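Local coordinates for protein DNA polymerase III subunit beta (Pseudomonas aeruginosa, PDB 4TSZ) that encircles DNA as a ring-shaped sliding clamp, tethering DNA polymerases and other proteins to the template and giving them processivity, at residues Thr167-Ala172 and Met180-Ala185; Leu43-Thr48 and Gly56-Glu61; Ala10-Leu15 and Ile79-Pro84; Arg138-Thr143 and Glu204-Leu209. All coordinates share one frame; numbering follows the deposited sequence.

Contact 1: residues Thr167-Ala172 and Met180-Ala185; sequences TLRSVA and MCSLDA
Ser-182 OG is gripped by two nitrogens of one guanidinium: Arg-169 NE donates to it at 2.8 Å, and Arg-169 NH2 adds a longer, weak bond at 3.3 Å. The hydroxyl oxygen meets the rim of the guanidinium, 13° out of its plane, while Met-180 CE lies over one face, 3.4 Å from Arg-169 CZ. Met-180 can reach that face because its CG is held between backbone N and carbonyl carbon (chi1 73°) and its chain bends again at the sulfur. Arg-169 NH1 points to other partners, a salt bridge to Glu-247 and a hydrogen bond to Tyr-246, so the flat group is fixed from several sides. The example shows how a beta hairpin, here strands 167-173 and 177-184, can mix a polar pair, Arg-169 and Ser-182, with Met-180 and Val-171 on one face while the other packs on a helix. Its two strands run antiparallel, with Leu-168 and Leu-183 exchanging N-H to O bonds of 2.9 Å each and Ser-170 and Cys-181 forming a second such pair. Strand 177-184 pairs on its other edge with strand 359-363, carrying the sheet from the central into the C-terminal domain. On the face of Leu-168, Ser-170, Cys-181 and Leu-183 lies helix 133-141; there Ser-170 OG is hydrogen-bonded to Leu-139 O. Back on the Arg-169 face, Val-171 CG2 lies alongside Met-180 CB at 4.0 Å.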
loop_
_atom_site.group_PDB
_atom_site.type_symbol
_atom_site.label_atom_id
_atom_site.label_comp_id
_atom_site.label_asym_id
_atom_site.label_seq_id
_atom_site.Cartn_x
_atom_site.Cartn_y
_atom_site.Cartn_z
ATOM N N THR E 167 23.173 -28.210 15.135
ATOM C CA THR E 167 22.885 -26.836 14.745
ATOM C C THR E 167 22.046 -26.788 13.465
ATOM O O THR E 167 22.288 -27.546 12.526
ATOM C CB THR E 167 24.228 -26.079 14.573
ATOM O OG1 THR E 167 24.955 -26.102 15.804
ATOM C CG2 THR E 167 24.058 -24.637 14.117
ATOM N N LEU E 168 21.065 -25.876 13.442
ATOM C CA LEU E 168 20.271 -25.573 12.264
ATOM C C LEU E 168 20.774 -24.218 11.788
ATOM O O LEU E 168 20.883 -23.281 12.583
ATOM C CB LEU E 168 18.753 -25.559 12.534
ATOM C CG LEU E 168 17.837 -25.279 11.326
ATOM C CD1 LEU E 168 18.051 -26.276 10.185
ATOM C CD2 LEU E 168 16.387 -25.286 11.741
ATOM N N ARG E 169 21.135 -24.139 10.506
ATOM C CA ARG E 169 21.696 -22.946 9.907
ATOM C C ARG E 169 21.001 -22.577 8.608
ATOM O O ARG E 169 20.686 -23.451 7.803
ATOM C CB ARG E 169 23.210 -23.149 9.687
ATOM C CG ARG E 169 23.898 -22.095 8.815
ATOM C CD ARG E 169 25.352 -22.403 8.595
ATOM N NE ARG E 169 26.120 -22.235 9.825
ATOM C CZ ARG E 169 27.422 -22.476 9.940
ATOM N NH1 ARG E 169 28.124 -22.883 8.891
ATOM N NH2 ARG E 169 28.036 -22.288 11.099
ATOM N N SER E 170 20.787 -21.270 8.408
ATOM C CA SER E 170 20.241 -20.723 7.181
ATOM C C SER E 170 21.347 -19.944 6.486
ATOM O O SER E 170 22.125 -19.263 7.155
ATOM C CB SER E 170 19.038 -19.828 7.463
ATOM O OG SER E 170 19.366 -18.769 8.349
ATOM N N VAL E 171 21.454 -20.090 5.152
ATOM C CA VAL E 171 22.423 -19.357 4.327
ATOM C C VAL E 171 21.683 -18.833 3.085
ATOM O O VAL E 171 20.953 -19.584 2.438
ATOM C CB VAL E 171 23.734 -20.127 3.947
ATOM C CG1 VAL E 171 24.736 -19.195 3.255
ATOM C CG2 VAL E 171 24.385 -20.794 5.159
ATOM N N ALA E 172 21.868 -17.542 2.779
ATOM C CA ALA E 172 21.302 -16.875 1.610
ATOM C C ALA E 172 22.393 -16.006 0.980
ATOM O O ALA E 172 23.157 -15.356 1.694
ATOM C CB ALA E 172 20.109 -16.029 2.010
ATOM N N MET E 180 23.961 -15.331 6.893
ATOM C CA MET E 180 23.891 -16.632 7.549
ATOM C C MET E 180 23.518 -16.509 9.022
ATOM O O MET E 180 23.908 -15.550 9.685
ATOM C CB MET E 180 25.148 -17.484 7.317
ATOM C CG MET E 180 26.358 -17.015 8.081
ATOM S SD MET E 180 27.891 -17.894 7.727
ATOM C CE MET E 180 27.481 -19.472 8.252
ATOM N N CYS E 181 22.716 -17.450 9.511
ATOM C CA CYS E 181 22.300 -17.476 10.912
ATOM C C CYS E 181 22.321 -18.917 11.405
ATOM O O CYS E 181 21.835 -19.798 10.700
ATOM C CB CYS E 181 20.928 -16.833 11.098
ATOM S SG CYS E 181 20.489 -16.544 12.833
ATOM N N SER E 182 22.931 -19.162 12.578
ATOM C CA SER E 182 23.046 -20.500 13.167
ATOM C C SER E 182 22.418 -20.526 14.550
ATOM O O SER E 182 22.584 -19.579 15.322
ATOM C CB SER E 182 24.512 -20.920 13.266
ATOM O OG SER E 182 25.189 -20.819 12.025
ATOM N N LEU E 183 21.689 -21.598 14.859
ATOM C CA LEU E 183 21.046 -21.801 16.156
ATOM C C LEU E 183 21.242 -23.250 16.594
ATOM O O LEU E 183 21.003 -24.163 15.801
ATOM C CB LEU E 183 19.542 -21.445 16.113
ATOM C CG LEU E 183 19.175 -19.968 15.946
ATOM C CD1 LEU E 183 17.661 -19.790 15.836
ATOM C CD2 LEU E 183 19.756 -19.096 17.097
ATOM N N ASP E 184 21.710 -23.460 17.840
ATOM C CA ASP E 184 21.925 -24.816 18.336
ATOM C C ASP E 184 20.609 -25.434 18.811
ATOM O O ASP E 184 20.226 -25.307 19.979
ATOM C CB ASP E 184 23.096 -24.924 19.339
ATOM C CG ASP E 184 22.989 -24.058 20.573
ATOM O OD1 ASP E 184 23.091 -22.819 20.438
ATOM O OD2 ASP E 184 22.859 -24.622 21.684
ATOM N N ALA E 185 19.895 -26.069 17.859
ATOM C CA ALA E 185 18.598 -26.714 18.062
ATOM C C ALA E 185 18.679 -28.160 18.600
ATOM O O ALA E 185 17.638 -28.757 18.896
ATOM C CB ALA E 185 17.808 -26.676 16.768
#

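Contact 2: residues Leu43-Thr48 and Gly56-Glu61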
loop_
_atom_site.group_PDB
_atom_site.type_symbol
_atom_site.label_atom_id
_atom_site.label_comp_id
_atom_site.label_asym_id
_atom_site.label_seq_id
_atom_site.Cartn_x
_atom_site.Cartn_y
_atom_site.Cartn_z
ATOM N N LEU E 43 -12.778 -31.392 8.008
ATOM C CA LEU E 43 -12.707 -30.653 6.762
ATOM C C LEU E 43 -11.238 -30.278 6.537
ATOM O O LEU E 43 -10.594 -29.715 7.426
ATOM C CB LEU E 43 -13.597 -29.384 6.777
ATOM C CG LEU E 43 -13.436 -28.409 5.583
ATOM C CD1 LEU E 43 -14.004 -28.996 4.278
ATOM C CD2 LEU E 43 -14.070 -27.063 5.887
ATOM N N SER E 44 -10.718 -30.597 5.348
ATOM C CA SER E 44 -9.363 -30.234 4.943
ATOM C C SER E 44 -9.482 -29.271 3.783
ATOM O O SER E 44 -10.325 -29.470 2.902
ATOM C CB SER E 44 -8.553 -31.463 4.539
ATOM O OG SER E 44 -8.304 -32.290 5.666
ATOM N N LEU E 45 -8.669 -28.209 3.798
ATOM C CA LEU E 45 -8.647 -27.179 2.752
ATOM C C LEU E 45 -7.240 -27.142 2.184
ATOM O O LEU E 45 -6.287 -26.965 2.940
ATOM C CB LEU E 45 -9.056 -25.781 3.300
ATOM C CG LEU E 45 -10.462 -25.639 3.903
ATOM C CD1 LEU E 45 -10.449 -25.910 5.399
ATOM C CD2 LEU E 45 -11.006 -24.248 3.665
ATOM N N THR E 46 -7.102 -27.342 0.869
ATOM C CA THR E 46 -5.794 -27.350 0.222
ATOM C C THR E 46 -5.678 -26.314 -0.897
ATOM O O THR E 46 -6.558 -26.217 -1.749
ATOM C CB THR E 46 -5.425 -28.773 -0.240
ATOM O OG1 THR E 46 -5.553 -29.681 0.859
ATOM C CG2 THR E 46 -4.016 -28.861 -0.828
ATOM N N GLY E 47 -4.564 -25.583 -0.885
ATOM C CA GLY E 47 -4.187 -24.603 -1.899
ATOM C C GLY E 47 -2.782 -24.902 -2.376
ATOM O O GLY E 47 -1.942 -25.331 -1.582
ATOM N N THR E 48 -2.516 -24.703 -3.678
ATOM C CA THR E 48 -1.210 -24.962 -4.292
ATOM C C THR E 48 -0.929 -24.064 -5.494
ATOM O O THR E 48 -1.862 -23.573 -6.140
ATOM C CB THR E 48 -1.042 -26.470 -4.640
ATOM O OG1 THR E 48 0.332 -26.725 -4.930
ATOM C CG2 THR E 48 -1.908 -26.926 -5.823
ATOM N N GLY E 56 -4.995 -26.727 5.432
ATOM C CA GLY E 56 -5.641 -26.283 6.663
ATOM C C GLY E 56 -6.675 -27.306 7.089
ATOM O O GLY E 56 -7.327 -27.917 6.239
ATOM N N ARG E 57 -6.812 -27.532 8.400
ATOM C CA ARG E 57 -7.755 -28.525 8.922
ATOM C C ARG E 57 -8.691 -27.946 9.973
ATOM O O ARG E 57 -8.264 -27.137 10.800
ATOM C CB ARG E 57 -7.014 -29.760 9.473
ATOM C CG ARG E 57 -6.625 -30.767 8.396
ATOM C CD ARG E 57 -5.555 -31.740 8.872
ATOM N NE ARG E 57 -4.198 -31.225 8.631
ATOM C CZ ARG E 57 -3.434 -30.613 9.540
ATOM N NH1 ARG E 57 -3.863 -30.461 10.787
ATOM N NH2 ARG E 57 -2.226 -30.170 9.211
ATOM N N VAL E 58 -9.981 -28.354 9.919
ATOM C CA VAL E 58 -11.039 -27.939 10.852
ATOM C C VAL E 58 -11.846 -29.156 11.287
ATOM O O VAL E 58 -12.225 -29.983 10.447
ATOM C CB VAL E 58 -12.019 -26.852 10.308
ATOM C CG1 VAL E 58 -12.550 -25.983 11.442
ATOM C CG2 VAL E 58 -11.401 -25.990 9.215
ATOM N N VAL E 59 -12.153 -29.238 12.598
ATOM C CA VAL E 59 -13.004 -30.289 13.156
ATOM C C VAL E 59 -14.446 -29.795 12.980
ATOM O O VAL E 59 -14.757 -28.669 13.368
ATOM C CB VAL E 59 -12.667 -30.620 14.642
ATOM C CG1 VAL E 59 -13.613 -31.679 15.201
ATOM C CG2 VAL E 59 -11.217 -31.068 14.796
ATOM N N LEU E 60 -15.306 -30.615 12.362
ATOM C CA LEU E 60 -16.714 -30.281 12.127
ATOM C C LEU E 60 -17.580 -30.782 13.289
ATOM O O LEU E 60 -17.501 -31.956 13.652
ATOM C CB LEU E 60 -17.195 -30.845 10.774
ATOM C CG LEU E 60 -16.423 -30.367 9.535
ATOM C CD1 LEU E 60 -16.684 -31.264 8.350
ATOM C CD2 LEU E 60 -16.747 -28.901 9.200
ATOM N N GLU E 61 -18.370 -29.877 13.894
ATOM C CA GLU E 61 -19.234 -30.171 15.039
ATOM C C GLU E 61 -20.501 -30.963 14.670
ATOM O O GLU E 61 -20.671 -32.086 15.139
ATOM C CB GLU E 61 -19.560 -28.890 15.830
#
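Strands 43-48 and 56-59 meet as the two arms of an antiparallel hairpin in the N-terminal domain, and the contact combines backbone pairing with a small aliphatic cluster on one face. Leu-43 and Val-58 form one hydrogen-bonded pair, in which Leu-43 N reaches Val-58 O at 2.9 Å in a nearly straight bond (171° at the hydrogen). Leu-45 and Gly-56 form the next, with Leu-45 N to Gly-56 O at 2.8 Å. Between them, the non-hydrogen-bonded pair Ser-44 and Arg-57 turns to the other face, where Ser-44 OG rests 3.5 Å from Arg-57 CG; the guanidinium runs on to a hydrogen bond from NH1 to Gly-230 O. On the apolar face Gly-56 brings no side chain, and Leu-45 CD1 lies 3.8 Å from Gly-56 O while also touching Val-58 CG2 at 3.9 Å. Past the end of the second strand, Leu-60 turns its side chain toward the first strand, and its CD1 touches Leu-43 CB at 3.9 Å. Helix 8-19 covers this face through Leu-11 and Pro-14. Because strand 52-59 also pairs with strand 232-237 of the central domain, the hairpin belongs to a sheet shared by two domains, an arrangement characteristic of the bacterial beta clamp, whose domains are joined edge to edge around the ring.

Contact 3: residues Ala10-Leu15 and Ile79-Pro84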
loop_
_atom_site.group_PDB
_atom_site.type_symbol
_atom_site.label_atom_id
_atom_site.label_comp_id
_atom_site.label_asym_id
_atom_site.label_seq_id
_atom_site.Cartn_x
_atom_site.Cartn_y
_atom_site.Cartn_z
ATOM N N ALA E 10 -14.338 -20.177 11.940
ATOM C CA ALA E 10 -13.704 -21.498 11.871
ATOM C C ALA E 10 -13.292 -21.834 10.434
ATOM O O ALA E 10 -12.229 -22.419 10.237
ATOM C CB ALA E 10 -14.643 -22.565 12.418
ATOM N N LEU E 11 -14.113 -21.428 9.437
ATOM C CA LEU E 11 -13.822 -21.640 8.022
ATOM C C LEU E 11 -12.815 -20.607 7.524
ATOM O O LEU E 11 -11.891 -20.960 6.786
ATOM C CB LEU E 11 -15.122 -21.593 7.184
ATOM C CG LEU E 11 -14.985 -21.724 5.646
ATOM C CD1 LEU E 11 -14.403 -23.083 5.241
ATOM C CD2 LEU E 11 -16.307 -21.470 4.955
ATOM N N LEU E 12 -13.005 -19.335 7.918
ATOM C CA LEU E 12 -12.165 -18.212 7.495
ATOM C C LEU E 12 -10.676 -18.370 7.784
ATOM O O LEU E 12 -9.877 -18.092 6.887
ATOM C CB LEU E 12 -12.705 -16.878 8.038
ATOM C CG LEU E 12 -12.192 -15.585 7.405
ATOM C CD1 LEU E 12 -12.496 -15.524 5.904
ATOM C CD2 LEU E 12 -12.775 -14.378 8.116
ATOM N N LYS E 13 -10.303 -18.813 9.007
ATOM C CA LYS E 13 -8.895 -18.985 9.399
ATOM C C LYS E 13 -8.090 -19.872 8.417
ATOM O O LYS E 13 -7.195 -19.326 7.763
ATOM C CB LYS E 13 -8.738 -19.398 10.877
ATOM N N PRO E 14 -8.430 -21.177 8.199
ATOM C CA PRO E 14 -7.672 -21.974 7.215
ATOM C C PRO E 14 -7.844 -21.519 5.768
ATOM O O PRO E 14 -6.897 -21.619 4.989
ATOM C CB PRO E 14 -8.221 -23.390 7.418
ATOM C CG PRO E 14 -9.566 -23.202 7.983
ATOM C CD PRO E 14 -9.463 -22.007 8.858
ATOM N N LEU E 15 -9.041 -21.001 5.417
ATOM C CA LEU E 15 -9.342 -20.505 4.069
ATOM C C LEU E 15 -8.427 -19.340 3.694
ATOM O O LEU E 15 -7.883 -19.351 2.596
ATOM C CB LEU E 15 -10.833 -20.128 3.953
ATOM C CG LEU E 15 -11.452 -19.850 2.585
ATOM C CD1 LEU E 15 -11.026 -20.881 1.521
ATOM C CD2 LEU E 15 -12.959 -19.824 2.708
ATOM N N ILE E 79 -16.530 -14.362 0.157
ATOM C CA ILE E 79 -17.901 -14.617 0.607
ATOM C C ILE E 79 -17.867 -14.829 2.129
ATOM O O ILE E 79 -18.609 -14.161 2.849
ATOM C CB ILE E 79 -18.539 -15.801 -0.171
ATOM C CG1 ILE E 79 -18.951 -15.373 -1.594
ATOM C CG2 ILE E 79 -19.720 -16.415 0.597
ATOM C CD1 ILE E 79 -19.026 -16.510 -2.595
ATOM N N CYS E 80 -16.957 -15.700 2.605
ATOM C CA CYS E 80 -16.760 -16.006 4.024
ATOM C C CYS E 80 -16.465 -14.730 4.840
ATOM O O CYS E 80 -17.160 -14.471 5.825
ATOM C CB CYS E 80 -15.676 -17.070 4.204
ATOM S SG CYS E 80 -15.668 -17.855 5.838
ATOM N N LYS E 81 -15.500 -13.897 4.381
ATOM C CA LYS E 81 -15.127 -12.636 5.032
ATOM C C LYS E 81 -16.301 -11.623 5.089
ATOM O O LYS E 81 -16.474 -10.935 6.100
ATOM C CB LYS E 81 -13.934 -11.991 4.304
ATOM C CG LYS E 81 -12.721 -11.738 5.191
ATOM C CD LYS E 81 -11.518 -11.202 4.406
ATOM C CE LYS E 81 -10.761 -12.266 3.632
ATOM N NZ LYS E 81 -9.434 -11.780 3.172
ATOM N N SER E 82 -17.102 -11.553 4.016
ATOM C CA SER E 82 -18.238 -10.637 3.890
ATOM C C SER E 82 -19.478 -11.037 4.706
ATOM O O SER E 82 -20.367 -10.207 4.915
ATOM C CB SER E 82 -18.609 -10.460 2.421
ATOM O OG SER E 82 -19.127 -11.673 1.903
ATOM N N LEU E 83 -19.554 -12.302 5.148
ATOM C CA LEU E 83 -20.688 -12.792 5.930
ATOM C C LEU E 83 -20.714 -12.196 7.344
ATOM O O LEU E 83 -19.651 -11.822 7.847
ATOM C CB LEU E 83 -20.691 -14.327 5.976
ATOM C CG LEU E 83 -21.209 -15.018 4.712
ATOM C CD1 LEU E 83 -20.928 -16.492 4.755
ATOM C CD2 LEU E 83 -22.692 -14.754 4.493
ATOM N N PRO E 84 -21.901 -12.049 7.992
ATOM C CA PRO E 84 -21.924 -11.456 9.346
ATOM C C PRO E 84 -21.122 -12.278 10.348
ATOM O O PRO E 84 -21.100 -13.507 10.256
ATOM C CB PRO E 84 -23.413 -11.440 9.717
ATOM C CG PRO E 84 -24.143 -11.614 8.442
ATOM C CD PRO E 84 -23.261 -12.427 7.553
#
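Leu-11 brings its side chain against Cys-80 at the start of a helix-helix contact within the N-terminal clamp domain, where, as in other sliding clamps, two helices lie side by side on the sheets. The sulfur is the shared point of contact: Leu-11 CD2 lies 3.8 Å from Cys-80 SG, and the same side chain also packs on Ile-89 and Ile-91 of strand 88-94. One residue on, Leu-12 packs beside the same sulfur with its CB at 3.8 Å, while Leu-12 N is 3.7 Å from Cys-80 SG in a plain van der Waals approach. The thiol side chain can nestle against the first helix because SG stands anti to its own backbone N (chi1 -164°). Beyond CB, Leu-12 reaches the backbone and side chain of Lys-81: its CD1 is 3.7 Å from Lys-81 N, and both of its methyls rest against Lys-81 CG, each at 3.9 Å. The two side chains cross at about a right angle at the exposed margin of the contact. Pro-14 lacks the amide hydrogen for a bond to the turn before, and the helix is kinked there. The second helix also faces the dimer interface: Ser-82 O accepts a hydrogen bond from Arg-271 of the second subunit, and Ile-79 packs on Ile-274 of that subunit. A turn after Leu-11, Leu-15 extends the apolar seam, its CD2 touching Cys-80 CB at 4.1 Å.

Contact 4: residues Arg138-Thr143 and Glu204-Leu209; sequences RLIDRT and ELARLL
With CG1 beside its backbone N (chi1 -57°) and the outer bond extended (chi2 164°), Ile-140 sends CG2 and CD1 together toward the second helix, where both meet Ala-206. The shorter branch makes the tighter fit: Ile-140 CG2 touches Ala-206 CB at 3.6 Å, consistent with the close approach of the helices, whose Ile-140 and Ala-206 CA atoms are 6.3 Å apart. The longer branch touches two leucines: Ile-140 CD1 is 4.2 Å from Leu-205 CD2 and 4.3 Å from Leu-209 CD1. Toward the edge of the contact, Asp-141 OD1 adds a van der Waals touch on Ala-206 CB at 3.8 Å; its other oxygen, OD2, is engaged in a salt bridge with Arg-137. Each segment also carries polar contacts of its own. Within 138-143, Thr-143 OG1 donates to Leu-139 O at 2.9 Å, an oxygen also hydrogen-bonded to Ser-170 OG. Within 204-209, Arg-207 NH2 forms a salt bridge to Glu-204 OE1 at 3.1 Å, meeting that oxygen from above the carboxylate plane, and this pair lies on a more exposed side. Leu-205 and Leu-208 pack on Phe-234 of strand 232-237, while Ile-140 reaches Met-159 of strand 158-164. An aliphatic seam between two helices, each seated on a beta sheet, is the core arrangement of a DNA clamp domain, whose helix pairs line the central channel of the ring.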
loop_
_atom_site.group_PDB
_atom_site.type_symbol
_atom_site.label_atom_id
_atom_site.label_comp_id
_atom_site.label_asym_id
_atom_site.label_seq_id
_atom_site.Cartn_x
_atom_site.Cartn_y
_atom_site.Cartn_z
ATOM N N ARG E 138 13.256 -16.670 12.930
ATOM C CA ARG E 138 14.480 -15.885 13.149
ATOM C C ARG E 138 15.528 -16.240 12.082
ATOM O O ARG E 138 16.081 -15.340 11.469
ATOM C CB ARG E 138 15.050 -16.142 14.557
ATOM C CG ARG E 138 16.311 -15.331 14.906
ATOM C CD ARG E 138 16.982 -15.815 16.195
ATOM N NE ARG E 138 17.900 -14.814 16.773
ATOM C CZ ARG E 138 19.236 -14.850 16.698
ATOM N NH1 ARG E 138 19.848 -15.845 16.069
ATOM N NH2 ARG E 138 19.967 -13.894 17.258
ATOM N N LEU E 139 15.773 -17.547 11.838
ATOM C CA LEU E 139 16.735 -18.015 10.829
ATOM C C LEU E 139 16.409 -17.479 9.438
ATOM O O LEU E 139 17.316 -17.021 8.733
ATOM C CB LEU E 139 16.826 -19.549 10.796
ATOM C CG LEU E 139 17.444 -20.244 12.009
ATOM C CD1 LEU E 139 17.374 -21.729 11.849
ATOM C CD2 LEU E 139 18.904 -19.851 12.213
ATOM N N ILE E 140 15.105 -17.489 9.069
ATOM C CA ILE E 140 14.632 -17.012 7.766
ATOM C C ILE E 140 14.715 -15.480 7.699
ATOM O O ILE E 140 15.326 -14.960 6.769
ATOM C CB ILE E 140 13.211 -17.547 7.402
ATOM C CG1 ILE E 140 13.155 -19.093 7.421
ATOM C CG2 ILE E 140 12.741 -16.980 6.040
ATOM C CD1 ILE E 140 11.710 -19.722 7.461
ATOM N N ASP E 141 14.101 -14.771 8.672
ATOM C CA ASP E 141 14.055 -13.309 8.710
ATOM C C ASP E 141 15.427 -12.636 8.851
ATOM O O ASP E 141 15.601 -11.539 8.337
ATOM C CB ASP E 141 13.074 -12.799 9.780
ATOM C CG ASP E 141 11.600 -13.063 9.495
ATOM O OD1 ASP E 141 11.256 -13.364 8.323
ATOM O OD2 ASP E 141 10.786 -12.952 10.438
ATOM N N ARG E 142 16.403 -13.298 9.501
ATOM C CA ARG E 142 17.743 -12.722 9.634
ATOM C C ARG E 142 18.558 -12.843 8.346
ATOM O O ARG E 142 19.601 -12.208 8.234
ATOM C CB ARG E 142 18.538 -13.341 10.821
ATOM C CG ARG E 142 18.035 -12.996 12.225
ATOM C CD ARG E 142 18.286 -11.563 12.624
ATOM N NE ARG E 142 17.647 -11.234 13.899
ATOM C CZ ARG E 142 18.264 -11.237 15.075
ATOM N NH1 ARG E 142 19.550 -11.557 15.159
ATOM N NH2 ARG E 142 17.602 -10.917 16.178
ATOM N N THR E 143 18.111 -13.670 7.382
ATOM C CA THR E 143 18.887 -13.915 6.165
ATOM C C THR E 143 18.202 -13.718 4.825
ATOM O O THR E 143 18.918 -13.590 3.831
ATOM C CB THR E 143 19.487 -15.343 6.205
ATOM O OG1 THR E 143 18.420 -16.289 6.124
ATOM C CG2 THR E 143 20.350 -15.602 7.447
ATOM N N GLU E 204 7.023 -17.490 2.259
ATOM C CA GLU E 204 5.668 -17.884 2.631
ATOM C C GLU E 204 5.705 -18.553 4.002
ATOM O O GLU E 204 4.938 -18.154 4.878
ATOM C CB GLU E 204 5.058 -18.840 1.583
ATOM C CG GLU E 204 3.594 -19.199 1.827
ATOM C CD GLU E 204 2.644 -18.023 1.981
ATOM O OE1 GLU E 204 2.654 -17.128 1.105
ATOM O OE2 GLU E 204 1.912 -17.982 2.997
ATOM N N LEU E 205 6.623 -19.541 4.187
ATOM C CA LEU E 205 6.802 -20.263 5.441
ATOM C C LEU E 205 7.055 -19.311 6.625
ATOM O O LEU E 205 6.397 -19.458 7.660
ATOM C CB LEU E 205 7.919 -21.322 5.329
ATOM C CG LEU E 205 8.234 -22.133 6.598
ATOM C CD1 LEU E 205 6.997 -22.874 7.128
ATOM C CD2 LEU E 205 9.393 -23.092 6.364
ATOM N N ALA E 206 7.981 -18.334 6.471
ATOM C CA ALA E 206 8.299 -17.354 7.524
ATOM C C ALA E 206 7.056 -16.571 7.959
ATOM O O ALA E 206 6.854 -16.379 9.159
ATOM C CB ALA E 206 9.388 -16.397 7.066
ATOM N N ARG E 207 6.208 -16.172 6.989
ATOM C CA ARG E 207 4.967 -15.443 7.253
ATOM C C ARG E 207 3.937 -16.297 7.991
ATOM O O ARG E 207 3.153 -15.757 8.775
ATOM C CB ARG E 207 4.370 -14.862 5.967
ATOM C CG ARG E 207 5.149 -13.676 5.407
ATOM C CD ARG E 207 4.410 -13.009 4.249
ATOM N NE ARG E 207 4.194 -13.907 3.111
ATOM C CZ ARG E 207 5.001 -13.988 2.056
ATOM N NH1 ARG E 207 6.093 -13.234 1.985
ATOM N NH2 ARG E 207 4.723 -14.824 1.063
ATOM N N LEU E 208 3.952 -17.617 7.758
ATOM C CA LEU E 208 3.058 -18.572 8.414
ATOM C C LEU E 208 3.448 -18.854 9.867
ATOM O O LEU E 208 2.575 -19.215 10.655
ATOM C CB LEU E 208 2.986 -19.888 7.619
ATOM C CG LEU E 208 2.321 -19.837 6.237
ATOM C CD1 LEU E 208 2.622 -21.112 5.447
ATOM C CD2 LEU E 208 0.804 -19.620 6.338
ATOM N N LEU E 209 4.743 -18.683 10.225
ATOM C CA LEU E 209 5.270 -18.955 11.571
ATOM C C LEU E 209 4.968 -17.811 12.569
ATOM O O LEU E 209 5.879 -17.168 13.102
ATOM C CB LEU E 209 6.776 -19.312 11.527
ATOM C CG LEU E 209 7.184 -20.517 10.681
ATOM C CD1 LEU E 209 8.663 -20.484 10.374
ATOM C CD2 LEU E 209 6.786 -21.826 11.326
#

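Contacts 1 and 2 are the same kind of element in different domains: hairpins in sheets that run on into the next domain, partly buried and built on backbone bonds. Contacts 3 and 4 are buried helix-helix seams held by apolar touches, one centred on a cysteine sulfur, the other on an alanine methyl. Each helix seam lies against a hairpin of its own domain: contact 3 packs on contact 2 by aliphatic groups, whereas contact 4 meets contact 1 partly through a polar bond. The two domains are thus comparable but not identical in chemistry, and contacts 1 and 3 lie about 37 Å apart, centre to centre. Contact 3 alone reaches the second subunit.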